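Local atomic coordinates of acyl-coenzyme A oxidase acox-1.2 (Caenorhabditis elegans, PDB entry 5K3J), a protein that catalyses the FAD-dependent first step of peroxisomal beta-oxidation, desaturating the five-carbon omega side chains of ascaroside pheromone precursors as their CoA esters. Residues V484-E488 / R532-E537. Residues are numbered along the deposited sequence; the frame is centred on the assembly and turned at random.
Sequences VKMFE and RLFIIE
Phe487 and Ile536 meet in a CH-pi contact that illustrates how an aromatic ring can be seated between antiparallel helices. The CD1 methyl of Ile536 sits over the ring of Phe487, 3.5 Å from its centroid and only 14° off the normal, and the two side chains cross at about a right angle. Ile536 brings the methyl there through an extended chain, CG1 lying anti to the carbonyl carbon and chi2 at 179°. Purely aliphatic contacts continue the seam: Leu533 CD1 lies 3.8 Å from Phe487 CB, and the side chains of Val484 and Ile536 pass in opposite senses, CG2 to CG2 4.0 Å apart. Leu533 also reaches backbone, its CD2 resting 3.6 Å from Phe487 O. These residues join helices 481-507 and 520-543 within the C-terminal helical domain of the acyl-CoA oxidase; the axes of segments 484-488 and 532-537 approach to 9.7 Å, their N-to-C directions 160° apart. Glu566 and Leu567 of helix 549-569 also touch the Phe487 side chain. Were Phe487 an alanine, the Ile536 methyl would probably lose its aromatic seat and a gap would open between the helices. Buried Arg532 comes within about 5 Å of a bound ATP, its guanidinium held by salt bridges to Glu566 and Asp569. Glu488 OE2 and Glu537 OE2 stand 4.9 Å apart, a repulsion probably eased by Lys485, in a long salt bridge to Glu488.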
loop_
_atom_site.group_PDB
_atom_site.type_symbol
_atom_site.label_atom_id
_atom_site.label_comp_id
_atom_site.label_asym_id
_atom_site.label_seq_id
_atom_site.Cartn_x
_atom_site.Cartn_y
_atom_site.Cartn_z
ATOM N N VAL A 484 -16.520 19.300 17.410
ATOM C CA VAL A 484 -17.339 19.377 16.207
ATOM C C VAL A 484 -17.401 20.822 15.734
ATOM O O VAL A 484 -17.311 21.104 14.540
ATOM C CB VAL A 484 -18.762 18.839 16.459
ATOM C CG1 VAL A 484 -19.689 19.184 15.304
ATOM C CG2 VAL A 484 -18.722 17.338 16.690
ATOM N N LYS A 485 -17.536 21.731 16.694
ATOM C CA LYS A 485 -17.498 23.163 16.424
ATOM C C LYS A 485 -16.154 23.574 15.825
ATOM O O LYS A 485 -16.088 24.463 14.975
ATOM C CB LYS A 485 -17.766 23.956 17.707
ATOM C CG LYS A 485 -19.056 24.762 17.700
ATOM C CD LYS A 485 -20.280 23.864 17.779
ATOM C CE LYS A 485 -21.232 24.141 16.629
ATOM N NZ LYS A 485 -22.622 23.686 16.908
ATOM N N MET A 486 -15.083 22.929 16.278
ATOM C CA MET A 486 -13.755 23.191 15.738
ATOM C C MET A 486 -13.633 22.627 14.328
ATOM O O MET A 486 -12.959 23.206 13.475
ATOM C CB MET A 486 -12.673 22.597 16.642
ATOM C CG MET A 486 -11.255 22.769 16.117
ATOM S SD MET A 486 -10.773 24.494 15.921
ATOM C CE MET A 486 -10.935 25.081 17.604
ATOM N N PHE A 487 -14.291 21.496 14.086
ATOM C CA PHE A 487 -14.288 20.875 12.765
ATOM C C PHE A 487 -15.271 21.556 11.823
ATOM O O PHE A 487 -15.194 21.383 10.606
ATOM C CB PHE A 487 -14.607 19.384 12.865
ATOM C CG PHE A 487 -13.392 18.504 12.841
ATOM C CD1 PHE A 487 -12.809 18.135 11.639
ATOM C CD2 PHE A 487 -12.830 18.050 14.021
ATOM C CE1 PHE A 487 -11.689 17.327 11.616
ATOM C CE2 PHE A 487 -11.711 17.243 14.006
ATOM C CZ PHE A 487 -11.140 16.880 12.802
ATOM N N GLU A 488 -16.202 22.318 12.389
ATOM C CA GLU A 488 -17.074 23.166 11.587
ATOM C C GLU A 488 -16.251 24.302 11.024
ATOM O O GLU A 488 -16.382 24.659 9.854
ATOM C CB GLU A 488 -18.233 23.710 12.409
ATOM C CG GLU A 488 -19.329 22.703 12.661
ATOM C CD GLU A 488 -20.511 23.332 13.356
ATOM O OE1 GLU A 488 -20.440 24.550 13.626
ATOM O OE2 GLU A 488 -21.502 22.622 13.632
ATOM N N ARG A 532 -14.577 14.733 6.755
ATOM C CA ARG A 532 -14.036 14.294 8.028
ATOM C C ARG A 532 -14.919 14.825 9.143
ATOM O O ARG A 532 -15.117 14.165 10.162
ATOM C CB ARG A 532 -12.592 14.757 8.209
ATOM C CG ARG A 532 -11.591 13.985 7.364
ATOM C CD ARG A 532 -10.424 13.499 8.202
ATOM N NE ARG A 532 -9.155 14.037 7.728
ATOM C CZ ARG A 532 -7.984 13.789 8.304
ATOM N NH1 ARG A 532 -7.923 13.009 9.375
ATOM N NH2 ARG A 532 -6.872 14.318 7.811
ATOM N N LEU A 533 -15.450 16.024 8.935
ATOM C CA LEU A 533 -16.423 16.597 9.853
ATOM C C LEU A 533 -17.654 15.706 9.927
ATOM O O LEU A 533 -18.165 15.433 11.012
ATOM C CB LEU A 533 -16.810 18.014 9.420
ATOM C CG LEU A 533 -18.089 18.626 10.002
ATOM C CD1 LEU A 533 -18.050 18.689 11.525
ATOM C CD2 LEU A 533 -18.327 20.011 9.422
ATOM N N PHE A 534 -18.118 15.247 8.768
ATOM C CA PHE A 534 -19.322 14.425 8.697
ATOM C C PHE A 534 -19.145 13.078 9.387
ATOM O O PHE A 534 -20.030 12.631 10.115
ATOM C CB PHE A 534 -19.734 14.203 7.240
ATOM C CG PHE A 534 -21.017 13.439 7.087
ATOM C CD1 PHE A 534 -22.234 14.100 7.052
ATOM C CD2 PHE A 534 -21.007 12.056 6.980
ATOM C CE1 PHE A 534 -23.416 13.398 6.917
ATOM C CE2 PHE A 534 -22.182 11.350 6.845
ATOM C CZ PHE A 534 -23.392 12.024 6.812
ATOM N N ILE A 535 -18.012 12.431 9.133
ATOM C CA ILE A 535 -17.695 11.143 9.747
ATOM C C ILE A 535 -17.786 11.236 11.268
ATOM O O ILE A 535 -18.310 10.338 11.929
ATOM C CB ILE A 535 -16.287 10.655 9.336
ATOM C CG1 ILE A 535 -16.251 10.352 7.836
ATOM C CG2 ILE A 535 -15.888 9.417 10.125
ATOM C CD1 ILE A 535 -14.855 10.254 7.259
ATOM N N ILE A 536 -17.293 12.346 11.810
ATOM C CA ILE A 536 -17.332 12.604 13.244
ATOM C C ILE A 536 -18.766 12.750 13.760
ATOM O O ILE A 536 -19.142 12.115 14.748
ATOM C CB ILE A 536 -16.532 13.869 13.588
ATOM C CG1 ILE A 536 -15.049 13.641 13.298
ATOM C CG2 ILE A 536 -16.734 14.255 15.043
ATOM C CD1 ILE A 536 -14.184 14.844 13.573
ATOM N N GLU A 537 -19.556 13.585 13.088
ATOM C CA GLU A 537 -20.951 13.807 13.463
ATOM C C GLU A 537 -21.744 12.510 13.444
ATOM O O GLU A 537 -22.471 12.194 14.388
ATOM C CB GLU A 537 -21.609 14.817 12.522
ATOM C CG GLU A 537 -20.942 16.170 12.472
ATOM C CD GLU A 537 -21.745 17.168 11.669
ATOM O OE1 GLU A 537 -21.649 17.141 10.423
ATOM O OE2 GLU A 537 -22.481 17.970 12.282
#